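Local coordinates for kinase-associated protein B (Bacillus cereus, PDB 1Y71), which is of unknown function but probably acts in association with a kinase and belongs to a family of the SH3 clan, at residues E12-I17 with G25-S30; K38-L43 with L68-Q73. All blocks are in the same frame, centred on the assembly; numbering follows the deposited sequence.

Contact 1: residues E12-I17 with G25-S30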
loop_
_atom_site.group_PDB
_atom_site.type_symbol
_atom_site.label_atom_id
_atom_site.label_comp_id
_atom_site.label_asym_id
_atom_site.label_seq_id
_atom_site.Cartn_x
_atom_site.Cartn_y
_atom_site.Cartn_z
ATOM N N GLU B 12 1.505 11.994 -6.817
ATOM C CA GLU B 12 1.785 10.912 -7.764
ATOM C C GLU B 12 2.451 9.723 -7.077
ATOM O O GLU B 12 3.412 9.897 -6.323
ATOM C CB GLU B 12 2.617 11.440 -8.924
ATOM C CG GLU B 12 3.080 10.373 -9.905
ATOM C CD GLU B 12 3.353 10.944 -11.287
ATOM O OE1 GLU B 12 3.679 10.141 -12.176
ATOM O OE2 GLU B 12 3.237 12.178 -11.485
ATOM N N ILE B 13 1.940 8.521 -7.349
ATOM C CA ILE B 13 2.561 7.268 -6.889
ATOM C C ILE B 13 3.714 6.884 -7.811
ATOM O O ILE B 13 3.550 6.834 -9.042
ATOM C CB ILE B 13 1.546 6.102 -6.777
ATOM C CG1 ILE B 13 0.351 6.530 -5.919
ATOM C CG2 ILE B 13 2.218 4.863 -6.178
ATOM C CD1 ILE B 13 0.764 7.072 -4.516
ATOM N N VAL B 14 4.883 6.646 -7.214
ATOM C CA VAL B 14 6.127 6.422 -7.977
ATOM C C VAL B 14 6.976 5.330 -7.326
ATOM O O VAL B 14 6.669 4.891 -6.242
ATOM C CB VAL B 14 6.955 7.725 -8.051
ATOM C CG1 VAL B 14 6.181 8.830 -8.845
ATOM C CG2 VAL B 14 7.339 8.200 -6.612
ATOM N N THR B 15 8.002 4.848 -8.026
ATOM C CA THR B 15 9.057 4.082 -7.408
ATOM C C THR B 15 10.252 5.042 -7.304
ATOM O O THR B 15 10.361 5.999 -8.094
ATOM C CB THR B 15 9.468 2.837 -8.256
ATOM O OG1 THR B 15 9.873 3.287 -9.541
ATOM C CG2 THR B 15 8.304 1.829 -8.450
ATOM N N GLY B 16 11.127 4.806 -6.322
ATOM C CA GLY B 16 12.317 5.628 -6.094
ATOM C C GLY B 16 13.462 4.721 -5.668
ATOM O O GLY B 16 13.276 3.765 -4.891
ATOM N N ILE B 17 14.647 5.032 -6.167
ATOM C CA ILE B 17 15.846 4.298 -5.822
ATOM C C ILE B 17 16.658 5.228 -4.955
ATOM O O ILE B 17 16.884 6.387 -5.347
ATOM C CB ILE B 17 16.660 3.905 -7.076
ATOM C CG1 ILE B 17 15.871 2.887 -7.907
ATOM C CG2 ILE B 17 18.038 3.287 -6.620
ATOM C CD1 ILE B 17 16.463 2.653 -9.341
ATOM N N GLY B 25 6.496 4.900 -3.362
ATOM C CA GLY B 25 6.169 6.060 -2.517
ATOM C C GLY B 25 5.275 7.068 -3.185
ATOM O O GLY B 25 4.756 6.846 -4.277
ATOM N N GLU B 26 5.092 8.187 -2.515
ATOM C CA GLU B 26 4.243 9.240 -3.036
ATOM C C GLU B 26 5.038 10.546 -3.148
ATOM O O GLU B 26 5.750 10.915 -2.220
ATOM C CB GLU B 26 3.014 9.387 -2.116
ATOM C CG GLU B 26 2.049 10.458 -2.550
ATOM C CD GLU B 26 1.057 10.817 -1.477
ATOM O OE1 GLU B 26 1.195 10.358 -0.316
ATOM O OE2 GLU B 26 0.140 11.590 -1.808
ATOM N N VAL B 27 4.974 11.204 -4.296
ATOM C CA VAL B 27 5.635 12.500 -4.446
ATOM C C VAL B 27 4.927 13.509 -3.535
ATOM O O VAL B 27 3.711 13.678 -3.628
ATOM C CB VAL B 27 5.651 12.968 -5.922
ATOM C CG1 VAL B 27 6.162 14.425 -6.053
ATOM C CG2 VAL B 27 6.496 11.997 -6.778
ATOM N N THR B 28 5.672 14.127 -2.623
ATOM C CA THR B 28 5.092 15.137 -1.731
ATOM C C THR B 28 5.646 16.561 -1.958
ATOM O O THR B 28 5.094 17.533 -1.445
ATOM C CB THR B 28 5.211 14.756 -0.236
ATOM O OG1 THR B 28 6.578 14.762 0.151
ATOM C CG2 THR B 28 4.615 13.355 0.048
ATOM N N ASN B 29 6.724 16.680 -2.718
ATOM C CA ASN B 29 7.268 17.998 -3.080
ATOM C C ASN B 29 8.257 17.824 -4.231
ATOM O O ASN B 29 8.891 16.772 -4.367
ATOM C CB ASN B 29 7.943 18.673 -1.861
ATOM C CG ASN B 29 8.070 20.212 -1.987
ATOM O OD1 ASN B 29 7.269 20.890 -2.652
ATOM N ND2 ASN B 29 9.081 20.766 -1.311
ATOM N N SER B 30 8.358 18.868 -5.054
ATOM C CA SER B 30 9.334 18.956 -6.127
ATOM C C SER B 30 10.337 20.054 -5.795
ATOM O O SER B 30 10.103 20.915 -4.931
ATOM C CB SER B 30 8.666 19.317 -7.461
ATOM O OG SER B 30 7.618 18.430 -7.816
#
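V14 and G25 face each other as an antiparallel hydrogen-bonded pair, gripped by two backbone bonds: V14 N to G25 O and G25 N to V14 O, each 2.9 Å. A third bond, V27 N to E12 O at 2.9 Å, is almost straight, with 171° at the hydrogen, and extends the pairing past the non-hydrogen-bonded pair I13 and E26. Weaker CA-H...O contacts reinforce it: E26 CA is 3.5 Å from E12 O, and I13 CA is 3.4 Å from G25 O, giving each of these two carbonyl oxygens a C-H as well as an N-H partner.

Apolar packing differs on the two faces. On the face of V14, CG1, anti to the carbonyl carbon and beside the backbone N (chi1 -64°), meets V27 CG2 at 3.8 Å, the two side chains crossing at about a right angle; V14 CG2 also rests near the G25 carbonyl oxygen. On the face of I13 and E26, I13 CD1 touches E26 CB at 4.0 Å, and E26 CG lies beside the same I13 methyl.

The carboxylates find their partners beyond the two segments. E12 OE2 accepts a bond from E9 N. E26 is buried against the second subunit: its OE1 has a long, weak ion pair with K38, while OE2 lies close to OE2 of E26 of the second subunit, a proximity that could raise the pKa of these carboxylates.

Segments 13-17 and 25-30 approach to 4.8 Å with 105° between their directions, closer to perpendicular than to antiparallel. Paired at I13/E26 and V14/G25, the two strands of this beta hairpin diverge sharply beyond those pairs, which is consistent with the small, strongly coiled sheet of an SH3-like fold.

Contact 2: residues K38-L43 with L68-Q73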
loop_
_atom_site.group_PDB
_atom_site.type_symbol
_atom_site.label_atom_id
_atom_site.label_comp_id
_atom_site.label_asym_id
_atom_site.label_seq_id
_atom_site.Cartn_x
_atom_site.Cartn_y
_atom_site.Cartn_z
ATOM N N LYS B 38 7.540 10.262 -0.117
ATOM C CA LYS B 38 7.079 9.624 1.101
ATOM C C LYS B 38 7.006 8.125 0.859
ATOM O O LYS B 38 6.215 7.650 0.031
ATOM C CB LYS B 38 5.717 10.191 1.521
ATOM C CG LYS B 38 5.120 9.679 2.857
ATOM C CD LYS B 38 3.568 9.805 2.845
ATOM C CE LYS B 38 2.998 11.157 3.245
ATOM N NZ LYS B 38 1.499 11.267 2.853
ATOM N N VAL B 39 7.800 7.379 1.619
ATOM C CA VAL B 39 7.938 5.929 1.418
ATOM C C VAL B 39 6.668 5.199 1.882
ATOM O O VAL B 39 6.184 5.393 3.010
ATOM C CB VAL B 39 9.184 5.367 2.151
ATOM C CG1 VAL B 39 9.237 3.828 2.106
ATOM C CG2 VAL B 39 10.438 5.946 1.580
ATOM N N LEU B 40 6.132 4.355 1.001
ATOM C CA LEU B 40 4.963 3.536 1.353
ATOM C C LEU B 40 5.219 2.029 1.408
ATOM O O LEU B 40 4.514 1.288 2.123
ATOM C CB LEU B 40 3.809 3.822 0.387
ATOM C CG LEU B 40 3.339 5.269 0.356
ATOM C CD1 LEU B 40 2.359 5.493 -0.824
ATOM C CD2 LEU B 40 2.716 5.771 1.706
ATOM N N ALA B 41 6.183 1.564 0.606
ATOM C CA ALA B 41 6.494 0.148 0.536
ATOM C C ALA B 41 7.922 -0.040 0.069
ATOM O O ALA B 41 8.493 0.859 -0.553
ATOM C CB ALA B 41 5.541 -0.572 -0.391
ATOM N N VAL B 42 8.477 -1.214 0.371
ATOM C CA VAL B 42 9.815 -1.601 -0.057
ATOM C C VAL B 42 9.768 -2.639 -1.185
ATOM O O VAL B 42 9.143 -3.673 -1.044
ATOM C CB VAL B 42 10.654 -2.177 1.104
ATOM C CG1 VAL B 42 12.142 -2.409 0.636
ATOM C CG2 VAL B 42 10.592 -1.254 2.339
ATOM N N LEU B 43 10.448 -2.344 -2.293
ATOM C CA LEU B 43 10.617 -3.289 -3.404
ATOM C C LEU B 43 11.976 -3.994 -3.371
ATOM O O LEU B 43 12.088 -5.184 -3.738
ATOM C CB LEU B 43 10.471 -2.586 -4.775
ATOM C CG LEU B 43 9.094 -2.121 -5.217
ATOM C CD1 LEU B 43 9.207 -1.331 -6.530
ATOM C CD2 LEU B 43 8.090 -3.271 -5.337
ATOM N N LEU B 68 14.585 2.596 4.140
ATOM C CA LEU B 68 13.792 3.737 4.565
ATOM C C LEU B 68 12.535 3.241 5.306
ATOM O O LEU B 68 11.950 2.186 4.965
ATOM C CB LEU B 68 13.394 4.584 3.374
ATOM C CG LEU B 68 14.565 5.163 2.572
ATOM C CD1 LEU B 68 14.049 5.864 1.298
ATOM C CD2 LEU B 68 15.411 6.113 3.466
ATOM N N ALA B 69 12.120 4.009 6.302
ATOM C CA ALA B 69 10.994 3.630 7.160
ATOM C C ALA B 69 9.674 4.023 6.516
ATOM O O ALA B 69 9.655 4.855 5.630
ATOM C CB ALA B 69 11.136 4.281 8.537
ATOM N N PHE B 70 8.569 3.436 7.007
ATOM C CA PHE B 70 7.237 3.760 6.525
ATOM C C PHE B 70 6.933 5.250 6.705
ATOM O O PHE B 70 7.084 5.818 7.803
ATOM C CB PHE B 70 6.155 2.840 7.185
ATOM C CG PHE B 70 4.773 3.140 6.718
ATOM C CD1 PHE B 70 4.456 3.052 5.362
ATOM C CD2 PHE B 70 3.803 3.606 7.612
ATOM C CE1 PHE B 70 3.162 3.366 4.899
ATOM C CE2 PHE B 70 2.526 3.913 7.155
ATOM C CZ PHE B 70 2.216 3.812 5.796
ATOM N N ARG B 71 6.549 5.894 5.608
ATOM C CA ARG B 71 6.275 7.333 5.595
ATOM C C ARG B 71 7.495 8.226 5.799
ATOM O O ARG B 71 7.338 9.451 5.872
ATOM C CB ARG B 71 5.146 7.734 6.565
ATOM C CG ARG B 71 3.881 6.954 6.322
ATOM C CD ARG B 71 2.672 7.530 7.033
ATOM N NE ARG B 71 2.830 7.550 8.475
ATOM C CZ ARG B 71 3.189 8.626 9.190
ATOM N NH1 ARG B 71 3.453 9.802 8.593
ATOM N NH2 ARG B 71 3.301 8.528 10.518
ATOM N N GLU B 72 8.701 7.638 5.839
ATOM C CA GLU B 72 9.923 8.452 5.803
ATOM C C GLU B 72 9.883 9.301 4.521
ATOM O O GLU B 72 9.429 8.826 3.499
ATOM C CB GLU B 72 11.168 7.564 5.840
ATOM C CG GLU B 72 12.505 8.356 5.887
ATOM C CD GLU B 72 13.699 7.575 6.519
ATOM O OE1 GLU B 72 13.600 6.378 6.883
ATOM O OE2 GLU B 72 14.759 8.203 6.677
ATOM N N GLN B 73 10.287 10.564 4.579
ATOM C CA GLN B 73 10.305 11.383 3.364
ATOM C C GLN B 73 11.766 11.647 3.045
ATOM O O GLN B 73 12.566 12.051 3.924
ATOM C CB GLN B 73 9.481 12.678 3.493
ATOM C CG GLN B 73 8.048 12.441 4.004
ATOM C CD GLN B 73 7.016 13.497 3.599
ATOM O OE1 GLN B 73 7.328 14.664 3.335
ATOM N NE2 GLN B 73 5.765 13.088 3.585
#
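V39 meets a type II beta turn, A69 to E72, which packs against strand 34-42 as the chain enters strand 73-77, one of the two outermost strands of the antiparallel sheet within this chain. K38 and Q73 form the antiparallel non-hydrogen-bonded pair at this junction, and a classic beta bulge follows at L40 and A41, which both face I24.

V39 is bonded to the turn at both its backbone polar atoms. V39 N reaches E72 O at 2.9 Å, close to straight at the hydrogen, and R71 N reaches V39 O at 2.7 Å, a more bent bond with 148° at the hydrogen. The turn is closed internally by E72 N to A69 O. As a second brace, A69 N donates to E72 OE1 at 2.9 Å, meeting that oxygen on its anti side, 16° out of the carboxylate plane, and so fixes the E72 side chain across the mouth of the turn.

Side chains fill in around these bonds. V39 CG2 meets L68 CD1 at 3.6 Å, the two crossing at about a right angle, while V39 CB lies against A69 O. Y23 and Y91 also border V39, placing it between the turn, strand 21-31 and helix 91-104. K38 and Q73 run side by side, pointing the same way, with Q73 NE2 only 3.4 Å from K38 CE; this is contact with the aliphatic chain.

Although its CB starts away from strand 34-42, F70 has CG anti to the backbone N (chi1 180°), and its ring comes back to the strand. The ring presents its edge to L40 O, and its CE1 is 4.0 Å from L40 CD2. Over the centre of one face of the same ring sits R71 CG, 3.4 Å above the plane.

Overall arrangement
The two contacts come in series along the chain, contact 1 closing before contact 2 opens, and their centres lie 10 Å apart. They share one antiparallel sheet, in which strand 21-31 of contact 1 neighbours strand 34-42 of contact 2. Their joint is direct: T28 CG2 packs on K38 CB at 3.7 Å, and a weak hydrogen bond links T28 OG1 and Q73 OE1 (3.3 Å). Contact 1 pairs strands 13-18 and 21-31, whereas contact 2 leads into edge strand 73-77, so together they span four successive strands. Both also touch the second subunit, which places this part of the sheet at the dimer interface.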